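Local structure of Phenylalanine/tyrosine ammonia-lyase (1Y2M) at residues B[312-315]-B[316-320]; B[551-554]-B[555-559]; B[568-571]-B[572-576]; B[635-638]-B[639-643]. The protein catalyses the non-oxidative deamination of L-phenylalanine and L-tyrosine to trans-cinnamate and p-coumarate, working as a homotetramer. All coordinates share one frame; numbering follows the deposited sequence.

Overall arrangement
Each of the four contacts lies within a single run of chain, in or beside helices of the same subunit. Contact 1, round the short helix 314-318, stands apart, its centre about 42 to 47 Å from the centres of the others. It is also the one near the probable cinnamate site: the side chain of L315 is about 7 Å from that of R366, a probable cinnamate ligand. Contacts 2, 3 and 4 belong to helices 506-560, 570-587 and 619-646, away from the known sites. Contacts 2 and 3 touch, their centres about 12 Å apart, through the salt bridge D557 OD1 to R570 NE at 2.7 Å. Contact 4 comes within about 5 Å of contact 2 (nearest atoms).

Contact 1: residues B[312-315]-B[316-320]; sequences HPFL and HDVTR
The carbonyl oxygen P313 O is gripped by two backbone amides: H316 N at 3.1 Å, above the carbonyl plane, and V318 N at 3.3 Å, from the opposite face and tilted 18° from that plane. F314 O accepts from the hydroxyl T319 OG1, 2.7 Å away in the carbonyl plane on a lone pair, and weakly from T319 N. With OG1 between the backbone N and the carbonyl carbon (chi1 50°), methyl CG2 of T319 lies over one face of the F314 ring, 4.0 Å from its centroid, while V318 CG1 meets F314 CE1 obliquely at 3.8 Å. The H316 imidazole has L315 CB over one face and H312 O near its plane at CD2; its ND1 bonds to Q325 NE2 and its NE2 to S310 O. An alanine in place of H316 would probably leave Q325 and S310 O without their imidazole partner and L315 CB without its ring cover. At the start, H312 ND1 accepts a capping bond from F314 N at 3.0 Å, close to the imidazole plane. L315 O accepts from N412 of a second subunit, and R320 forms a salt bridge with its E389. This is a short, side-chain-capped helix with a pi-type turn at a subunit interface near the probable cinnamate pocket.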
loop_
_atom_site.group_PDB
_atom_site.type_symbol
_atom_site.label_atom_id
_atom_site.label_comp_id
_atom_site.label_asym_id
_atom_site.label_seq_id
_atom_site.Cartn_x
_atom_site.Cartn_y
_atom_site.Cartn_z
ATOM N N HIS B 312 6.699 -32.853 13.728
ATOM C CA HIS B 312 6.270 -33.804 14.722
ATOM C C HIS B 312 5.046 -33.295 15.475
ATOM O O HIS B 312 4.984 -32.111 15.771
ATOM C CB HIS B 312 7.420 -34.026 15.703
ATOM C CG HIS B 312 7.229 -35.214 16.575
ATOM N ND1 HIS B 312 6.401 -35.204 17.683
ATOM C CD2 HIS B 312 7.775 -36.453 16.519
ATOM C CE1 HIS B 312 6.450 -36.390 18.258
ATOM N NE2 HIS B 312 7.278 -37.165 17.568
ATOM N N PRO B 313 4.061 -34.174 15.766
ATOM C CA PRO B 313 2.873 -33.703 16.505
ATOM C C PRO B 313 3.136 -32.985 17.819
ATOM O O PRO B 313 2.303 -32.164 18.237
ATOM C CB PRO B 313 2.112 -34.988 16.844
ATOM C CG PRO B 313 2.654 -36.037 15.948
ATOM C CD PRO B 313 3.964 -35.608 15.413
ATOM N N PHE B 314 4.215 -33.312 18.524
ATOM C CA PHE B 314 4.454 -32.645 19.790
ATOM C C PHE B 314 4.568 -31.126 19.588
ATOM O O PHE B 314 4.132 -30.338 20.435
ATOM C CB PHE B 314 5.723 -33.168 20.461
ATOM C CG PHE B 314 5.944 -32.600 21.791
ATOM C CD1 PHE B 314 5.163 -32.996 22.886
ATOM C CD2 PHE B 314 6.856 -31.615 21.950
ATOM C CE1 PHE B 314 5.380 -32.431 24.171
ATOM C CE2 PHE B 314 7.064 -31.042 23.206
ATOM C CZ PHE B 314 6.340 -31.403 24.281
ATOM N N LEU B 315 5.133 -30.737 18.465
ATOM C CA LEU B 315 5.443 -29.338 18.163
ATOM C C LEU B 315 4.259 -28.550 17.690
ATOM O O LEU B 315 4.378 -27.349 17.430
ATOM C CB LEU B 315 6.572 -29.227 17.146
ATOM C CG LEU B 315 7.974 -29.584 17.655
ATOM C CD1 LEU B 315 8.968 -29.638 16.489
ATOM C CD2 LEU B 315 8.455 -28.568 18.669
ATOM N N HIS B 316 3.126 -29.226 17.491
ATOM C CA HIS B 316 1.927 -28.562 16.989
ATOM C C HIS B 316 0.698 -28.964 17.815
ATOM O O HIS B 316 0.234 -28.191 18.688
ATOM C CB HIS B 316 1.782 -28.877 15.508
ATOM C CG HIS B 316 3.026 -28.612 14.748
ATOM N ND1 HIS B 316 3.397 -27.349 14.331
ATOM C CD2 HIS B 316 4.059 -29.429 14.443
ATOM C CE1 HIS B 316 4.581 -27.418 13.734
ATOM N NE2 HIS B 316 5.014 -28.670 13.807
ATOM N N ASP B 317 0.253 -30.204 17.620
ATOM C CA ASP B 317 -0.922 -30.744 18.310
ATOM C C ASP B 317 -0.877 -30.544 19.831
ATOM O O ASP B 317 -1.894 -30.193 20.466
ATOM C CB ASP B 317 -1.058 -32.238 18.019
ATOM C CG ASP B 317 -1.075 -32.590 16.522
ATOM O OD1 ASP B 317 -1.978 -33.356 16.136
ATOM O OD2 ASP B 317 -0.220 -32.129 15.724
ATOM N N VAL B 318 0.294 -30.787 20.433
ATOM C CA VAL B 318 0.412 -30.729 21.864
ATOM C C VAL B 318 0.694 -29.305 22.315
ATOM O O VAL B 318 0.084 -28.814 23.288
ATOM C CB VAL B 318 1.515 -31.632 22.372
ATOM C CG1 VAL B 318 1.675 -31.461 23.885
ATOM C CG2 VAL B 318 1.169 -33.101 22.014
ATOM N N THR B 319 1.682 -28.694 21.695
ATOM C CA THR B 319 2.250 -27.464 22.246
ATOM C C THR B 319 1.629 -26.147 21.758
ATOM O O THR B 319 1.630 -25.157 22.515
ATOM C CB THR B 319 3.780 -27.397 21.997
ATOM O OG1 THR B 319 4.073 -27.652 20.607
ATOM C CG2 THR B 319 4.493 -28.377 22.878
ATOM N N ARG B 320 1.107 -26.117 20.534
ATOM C CA ARG B 320 0.579 -24.861 19.987
ATOM C C ARG B 320 -0.583 -25.172 19.043
ATOM O O ARG B 320 -0.446 -25.194 17.811
ATOM C CB ARG B 320 1.680 -24.018 19.304
ATOM C CG ARG B 320 1.165 -22.662 18.773
ATOM C CD ARG B 320 2.342 -21.793 18.455
ATOM N NE ARG B 320 2.079 -20.411 17.991
ATOM C CZ ARG B 320 2.461 -19.901 16.844
ATOM N NH1 ARG B 320 2.947 -20.664 15.866
ATOM N NH2 ARG B 320 2.288 -18.597 16.645
#

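Contact 2: residues B[551-554]-B[555-559]; sequences AIVS and LIDQH
Two successive turns near the C-terminal end of the long helix 506-560 meet here in regular alpha-helical geometry. Four i to i+4 backbone bonds join them: L555 N to A551 O, I556 N to I552 O, D557 N to V553 O and Q558 N to S554 O, each at 2.9 Å. On the buried side, I552 and I556 lie alongside each other and point the same way, methyl CG2 of I552 meeting CD1 of I556 at 4.0 Å. That branch of I552 is anti to its own backbone N, whereas CG1 of I556 is anti to its carbonyl carbon (chi1 -80°) and folds back over I552 O, 3.4 Å from it. V553 and D557 repeat this side-by-side placement one residue further on: V553 CG1 comes within 3.9 Å of D557 OD2, an apolar methyl flanking the carboxylate. The carboxylate's strong partner is R570 of the next helix, joined to OD1 in a salt bridge. L555 leans on its own helix as well, its CG 3.5 Å from A551 O. S554 and Q558 take the exposed side. Two later helices cover different side chains of these turns: helix 570-587 meets I552, V553 and I556, while helix 619-646 packs against L555 and, through W625, also touches I556; the ring of H559 meets that of W625 edge-to-face.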
loop_
_atom_site.group_PDB
_atom_site.type_symbol
_atom_site.label_atom_id
_atom_site.label_comp_id
_atom_site.label_asym_id
_atom_site.label_seq_id
_atom_site.Cartn_x
_atom_site.Cartn_y
_atom_site.Cartn_z
ATOM N N ALA B 551 35.747 -47.137 -0.884
ATOM C CA ALA B 551 36.952 -46.769 -1.638
ATOM C C ALA B 551 37.991 -46.068 -0.737
ATOM O O ALA B 551 39.199 -46.320 -0.835
ATOM C CB ALA B 551 36.579 -45.879 -2.838
ATOM N N ILE B 552 37.503 -45.213 0.142
ATOM C CA ILE B 552 38.353 -44.503 1.123
ATOM C C ILE B 552 39.071 -45.500 2.013
ATOM O O ILE B 552 40.301 -45.478 2.156
ATOM C CB ILE B 552 37.507 -43.565 1.976
ATOM C CG1 ILE B 552 37.099 -42.353 1.153
ATOM C CG2 ILE B 552 38.278 -43.071 3.261
ATOM C CD1 ILE B 552 35.932 -41.595 1.734
ATOM N N VAL B 553 38.282 -46.385 2.598
ATOM C CA VAL B 553 38.837 -47.410 3.474
ATOM C C VAL B 553 39.903 -48.204 2.726
ATOM O O VAL B 553 40.996 -48.480 3.243
ATOM C CB VAL B 553 37.718 -48.320 4.008
ATOM C CG1 VAL B 553 38.312 -49.466 4.814
ATOM C CG2 VAL B 553 36.728 -47.509 4.844
ATOM N N SER B 554 39.573 -48.620 1.512
ATOM C CA SER B 554 40.450 -49.450 0.719
ATOM C C SER B 554 41.773 -48.780 0.392
ATOM O O SER B 554 42.842 -49.392 0.490
ATOM C CB SER B 554 39.746 -49.840 -0.571
ATOM O OG SER B 554 40.657 -50.472 -1.458
ATOM N N LEU B 555 41.694 -47.501 -0.002
ATOM C CA LEU B 555 42.907 -46.742 -0.339
ATOM C C LEU B 555 43.760 -46.514 0.895
ATOM O O LEU B 555 44.981 -46.584 0.831
ATOM C CB LEU B 555 42.554 -45.407 -1.000
ATOM C CG LEU B 555 42.217 -45.516 -2.491
ATOM C CD1 LEU B 555 41.453 -44.289 -2.970
ATOM C CD2 LEU B 555 43.464 -45.764 -3.337
ATOM N N ILE B 556 43.112 -46.218 2.019
ATOM C CA ILE B 556 43.813 -46.098 3.302
ATOM C C ILE B 556 44.528 -47.413 3.640
ATOM O O ILE B 556 45.675 -47.429 4.103
ATOM C CB ILE B 556 42.835 -45.689 4.426
ATOM C CG1 ILE B 556 42.572 -44.181 4.394
ATOM C CG2 ILE B 556 43.337 -46.098 5.792
ATOM C CD1 ILE B 556 41.556 -43.724 5.432
ATOM N N ASP B 557 43.856 -48.534 3.421
ATOM C CA ASP B 557 44.506 -49.823 3.706
ATOM C C ASP B 557 45.683 -50.081 2.796
ATOM O O ASP B 557 46.762 -50.522 3.239
ATOM C CB ASP B 557 43.516 -50.977 3.569
ATOM C CG ASP B 557 42.580 -51.065 4.729
ATOM O OD1 ASP B 557 42.904 -50.499 5.800
ATOM O OD2 ASP B 557 41.534 -51.726 4.579
ATOM N N GLN B 558 45.477 -49.826 1.515
ATOM C CA GLN B 558 46.497 -50.048 0.533
ATOM C C GLN B 558 47.731 -49.196 0.808
ATOM O O GLN B 558 48.863 -49.704 0.731
ATOM C CB GLN B 558 45.958 -49.757 -0.849
ATOM C CG GLN B 558 46.964 -49.943 -1.970
ATOM C CD GLN B 558 46.407 -49.557 -3.345
ATOM O OE1 GLN B 558 45.367 -48.888 -3.454
ATOM N NE2 GLN B 558 47.110 -49.974 -4.403
ATOM N N HIS B 559 47.526 -47.928 1.149
ATOM C CA HIS B 559 48.656 -46.997 1.277
ATOM C C HIS B 559 49.317 -47.048 2.635
ATOM O O HIS B 559 50.532 -46.954 2.733
ATOM C CB HIS B 559 48.222 -45.561 0.895
ATOM C CG HIS B 559 48.020 -45.399 -0.573
ATOM N ND1 HIS B 559 49.007 -44.935 -1.411
ATOM C CD2 HIS B 559 46.991 -45.758 -1.373
ATOM C CE1 HIS B 559 48.566 -44.943 -2.656
ATOM N NE2 HIS B 559 47.347 -45.445 -2.663
#

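Contact 3: residues B[568-571]-B[572-576]; sequences NLRD and ELVEK
Backbone hydrogen bonds carry most of the contact between 568-571 and 572-576, at the start of helix 570-587. L573 N reaches L569 O and V574 N reaches R570 O, each at 2.9 Å. E575 N completes the set on D571 O at 3.0 Å. Water-mediated bonds link N568, in the loop leading into the helix, to E572. N568 O accepts from two waters: one, 2.6 Å from that oxygen, also donates to E572 OE1, likewise at 2.6 Å, while the other accepts from E572 N at 2.9 Å. E572 is thus tied to N568 O through both its backbone and its carboxylate, and its extended chain, with CG anti to the backbone N (chi1 -172°), carries OE1 out to the first water. Side-chain carbons also lie against the backbone carbonyls: V574 CG2 is 3.3 Å from R570 O, and L573 CB is beside L569 O. The side chain of R570 is engaged elsewhere, its NE forming a salt bridge with D557 of helix 506-560. Helix 506-560 packs against R570, L573 and V574; helix 593-611 is met by E572, L573 and K576 through V611, and L569 reaches the loop residues L612, S614 and T615.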
loop_
_atom_site.group_PDB
_atom_site.type_symbol
_atom_site.label_atom_id
_atom_site.label_comp_id
_atom_site.label_asym_id
_atom_site.label_seq_id
_atom_site.Cartn_x
_atom_site.Cartn_y
_atom_site.Cartn_z
ATOM N N ASN B 568 46.664 -49.043 17.098
ATOM C CA ASN B 568 45.250 -48.785 17.191
ATOM C C ASN B 568 44.942 -47.471 16.489
ATOM O O ASN B 568 44.115 -46.679 16.962
ATOM C CB ASN B 568 44.823 -48.773 18.667
ATOM C CG ASN B 568 43.337 -48.696 18.831
ATOM O OD1 ASN B 568 42.582 -49.195 17.976
ATOM N ND2 ASN B 568 42.886 -48.017 19.892
ATOM N N LEU B 569 45.534 -47.303 15.294
ATOM C CA LEU B 569 45.361 -46.053 14.502
ATOM C C LEU B 569 44.332 -46.107 13.374
ATOM O O LEU B 569 43.886 -45.060 12.891
ATOM C CB LEU B 569 46.688 -45.631 13.869
ATOM C CG LEU B 569 47.822 -45.361 14.837
ATOM C CD1 LEU B 569 49.113 -45.202 14.078
ATOM C CD2 LEU B 569 47.471 -44.141 15.628
ATOM N N ARG B 570 43.925 -47.301 12.956
ATOM C CA ARG B 570 43.062 -47.424 11.761
ATOM C C ARG B 570 41.642 -46.880 11.938
ATOM O O ARG B 570 41.163 -46.088 11.111
ATOM C CB ARG B 570 43.036 -48.854 11.261
ATOM C CG ARG B 570 42.175 -49.041 10.022
ATOM C CD ARG B 570 42.522 -50.356 9.359
ATOM N NE ARG B 570 41.650 -50.720 8.230
ATOM C CZ ARG B 570 40.445 -51.288 8.346
ATOM N NH1 ARG B 570 39.875 -51.476 9.532
ATOM N NH2 ARG B 570 39.777 -51.614 7.253
ATOM N N ASP B 571 40.943 -47.316 12.988
ATOM C CA ASP B 571 39.618 -46.760 13.323
ATOM C C ASP B 571 39.669 -45.255 13.387
ATOM O O ASP B 571 38.865 -44.570 12.768
ATOM C CB ASP B 571 39.153 -47.237 14.701
ATOM C CG ASP B 571 38.275 -48.433 14.637
ATOM O OD1 ASP B 571 38.364 -49.168 13.619
ATOM O OD2 ASP B 571 37.519 -48.635 15.631
ATOM N N GLU B 572 40.615 -44.737 14.159
ATOM C CA GLU B 572 40.727 -43.299 14.322
ATOM C C GLU B 572 40.926 -42.607 12.963
ATOM O O GLU B 572 40.320 -41.565 12.682
ATOM C CB GLU B 572 41.900 -42.956 15.245
ATOM C CG GLU B 572 41.962 -41.496 15.610
ATOM C CD GLU B 572 43.215 -41.069 16.371
ATOM O OE1 GLU B 572 44.073 -41.924 16.730
ATOM O OE2 GLU B 572 43.327 -39.848 16.609
ATOM N N LEU B 573 41.813 -43.176 12.144
ATOM C CA LEU B 573 42.146 -42.512 10.884
ATOM C C LEU B 573 40.947 -42.462 9.946
ATOM O O LEU B 573 40.656 -41.431 9.323
ATOM C CB LEU B 573 43.295 -43.208 10.161
ATOM C CG LEU B 573 43.751 -42.471 8.881
ATOM C CD1 LEU B 573 44.367 -41.120 9.250
ATOM C CD2 LEU B 573 44.711 -43.256 8.041
ATOM N N VAL B 574 40.288 -43.615 9.791
ATOM C CA VAL B 574 39.133 -43.680 8.883
ATOM C C VAL B 574 38.065 -42.695 9.345
ATOM O O VAL B 574 37.477 -41.958 8.533
ATOM C CB VAL B 574 38.524 -45.079 8.825
ATOM C CG1 VAL B 574 37.250 -45.036 8.001
ATOM C CG2 VAL B 574 39.486 -46.043 8.216
ATOM N N GLU B 575 37.809 -42.687 10.648
ATOM C CA GLU B 575 36.783 -41.805 11.188
ATOM C C GLU B 575 37.135 -40.356 10.881
ATOM O O GLU B 575 36.280 -39.604 10.465
ATOM C CB GLU B 575 36.619 -41.966 12.709
ATOM C CG GLU B 575 35.651 -40.936 13.328
ATOM C CD GLU B 575 35.789 -40.803 14.853
ATOM O OE1 GLU B 575 36.880 -40.384 15.336
ATOM O OE2 GLU B 575 34.784 -41.082 15.560
ATOM N N LYS B 576 38.386 -39.965 11.153
ATOM C CA LYS B 576 38.767 -38.554 11.101
ATOM C C LYS B 576 38.940 -38.086 9.662
ATOM O O LYS B 576 38.582 -36.942 9.315
ATOM C CB LYS B 576 40.017 -38.309 11.944
ATOM C CG LYS B 576 39.751 -38.385 13.461
ATOM C CD LYS B 576 40.978 -37.915 14.255
ATOM C CE LYS B 576 40.835 -38.095 15.748
ATOM N NZ LYS B 576 39.581 -37.509 16.237
HETATM O O HOH W 1 44.171 -44.261 17.904
HETATM O O HOH W 2 41.452 -46.170 16.513
#

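Contact 4: residues B[635-638]-B[639-643]; sequences SLTR and QVRET
T637 and R641 lie side by side and point the same way, so that methyl CG2 of T637 sits over one face of the R641 guanidinium group, 3.5 Å from NE and offset toward its rim. The torsion of T637 (chi1 -63°) sets CG2 anti to the backbone N and directs the hydroxyl to A633 O one turn back. R641, extended from CG to NE, runs its aliphatic part past T637 O, its CG 3.3 Å from that oxygen. A glycine in place of R641 would probably take away the guanidinium face against which T637 CG2 rests and leave E459 without its weak, long ion pair. L636 and Q639 meet at a slant, L636 CD1 lying 3.6 Å from Q639 NE2; the same methyl touches V640 CG2 at 3.9 Å. Q639 CG stands between the backbone N and the carbonyl carbon (chi1 73°), which brings it within 3.2 Å of L636 O. Beneath the side chains, the amides of Q639, V640, R641 and E642 bond to the carbonyls four residues earlier, V640 N to L636 O at 2.9 Å. L636 faces F544, Q547 and F548 of helix 506-560, T637 and R641 meet helix 593-611, and E642 forms a salt bridge with R679. This i to i+4 pairing of side chains is typical of regular alpha-helix, here in the projecting helical region that probably corresponds to the shielding domain of eukaryotic PALs, which histidases lack.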
loop_
_atom_site.group_PDB
_atom_site.type_symbol
_atom_site.label_atom_id
_atom_site.label_comp_id
_atom_site.label_asym_id
_atom_site.label_seq_id
_atom_site.Cartn_x
_atom_site.Cartn_y
_atom_site.Cartn_z
ATOM N N SER B 635 37.187 -39.990 -10.951
ATOM C CA SER B 635 36.656 -41.057 -11.809
ATOM C C SER B 635 35.338 -41.556 -11.342
ATOM O O SER B 635 34.440 -41.760 -12.150
ATOM C CB SER B 635 37.605 -42.255 -11.892
ATOM O OG SER B 635 38.882 -41.782 -12.243
ATOM N N LEU B 636 35.199 -41.810 -10.054
ATOM C CA LEU B 636 33.930 -42.321 -9.564
ATOM C C LEU B 636 32.769 -41.325 -9.816
ATOM O O LEU B 636 31.669 -41.703 -10.203
ATOM C CB LEU B 636 34.039 -42.645 -8.087
ATOM C CG LEU B 636 32.818 -43.227 -7.363
ATOM C CD1 LEU B 636 32.269 -44.475 -8.077
ATOM C CD2 LEU B 636 33.207 -43.600 -5.943
ATOM N N THR B 637 33.027 -40.038 -9.592
ATOM C CA THR B 637 32.025 -39.021 -9.850
ATOM C C THR B 637 31.577 -39.085 -11.310
ATOM O O THR B 637 30.383 -39.073 -11.600
ATOM C CB THR B 637 32.587 -37.618 -9.542
ATOM O OG1 THR B 637 32.894 -37.532 -8.161
ATOM C CG2 THR B 637 31.572 -36.554 -9.879
ATOM N N ARG B 638 32.536 -39.163 -12.218
ATOM C CA ARG B 638 32.194 -39.172 -13.637
ATOM C C ARG B 638 31.340 -40.408 -13.948
ATOM O O ARG B 638 30.359 -40.329 -14.706
ATOM C CB ARG B 638 33.457 -39.122 -14.490
ATOM C CG ARG B 638 34.150 -37.790 -14.395
ATOM C CD ARG B 638 35.213 -37.607 -15.455
ATOM N NE ARG B 638 35.927 -36.325 -15.345
ATOM C CZ ARG B 638 37.241 -36.195 -15.225
ATOM N NH1 ARG B 638 38.041 -37.258 -15.222
ATOM N NH2 ARG B 638 37.760 -34.974 -15.152
ATOM N N GLN B 639 31.684 -41.545 -13.335
ATOM C CA GLN B 639 30.958 -42.792 -13.634
ATOM C C GLN B 639 29.542 -42.781 -13.083
ATOM O O GLN B 639 28.589 -43.158 -13.782
ATOM C CB GLN B 639 31.742 -44.058 -13.281
ATOM C CG GLN B 639 31.929 -44.475 -11.870
ATOM C CD GLN B 639 32.846 -45.769 -11.767
ATOM O OE1 GLN B 639 33.852 -45.900 -12.483
ATOM N NE2 GLN B 639 32.485 -46.691 -10.881
ATOM N N VAL B 640 29.380 -42.237 -11.890
ATOM C CA VAL B 640 28.051 -42.124 -11.290
ATOM C C VAL B 640 27.158 -41.152 -12.086
ATOM O O VAL B 640 25.973 -41.423 -12.325
ATOM C CB VAL B 640 28.143 -41.689 -9.820
ATOM C CG1 VAL B 640 26.794 -41.425 -9.238
ATOM C CG2 VAL B 640 28.873 -42.780 -9.015
ATOM N N ARG B 641 27.742 -40.042 -12.516
ATOM C CA ARG B 641 27.022 -39.146 -13.386
ATOM C C ARG B 641 26.617 -39.839 -14.691
ATOM O O ARG B 641 25.467 -39.741 -15.114
ATOM C CB ARG B 641 27.866 -37.960 -13.735
ATOM C CG ARG B 641 27.975 -37.031 -12.581
ATOM C CD ARG B 641 29.096 -36.020 -12.859
ATOM N NE ARG B 641 29.165 -34.920 -11.904
ATOM C CZ ARG B 641 30.106 -33.979 -11.967
ATOM N NH1 ARG B 641 31.024 -34.008 -12.912
ATOM N NH2 ARG B 641 30.079 -32.975 -11.125
ATOM N N GLU B 642 27.540 -40.565 -15.319
ATOM C CA GLU B 642 27.197 -41.218 -16.591
ATOM C C GLU B 642 26.102 -42.244 -16.400
ATOM O O GLU B 642 25.202 -42.353 -17.248
ATOM C CB GLU B 642 28.412 -41.854 -17.246
ATOM C CG GLU B 642 29.121 -40.969 -18.151
ATOM C CD GLU B 642 28.206 -40.330 -19.180
ATOM O OE1 GLU B 642 27.437 -41.032 -19.864
ATOM O OE2 GLU B 642 28.273 -39.106 -19.296
ATOM N N THR B 643 26.145 -42.969 -15.282
ATOM C CA THR B 643 25.119 -43.960 -14.998
ATOM C C THR B 643 23.745 -43.276 -14.925
ATOM O O THR B 643 22.783 -43.772 -15.531
ATOM C CB THR B 643 25.412 -44.694 -13.720
ATOM O OG1 THR B 643 26.597 -45.463 -13.887
ATOM C CG2 THR B 643 24.251 -45.589 -13.325
#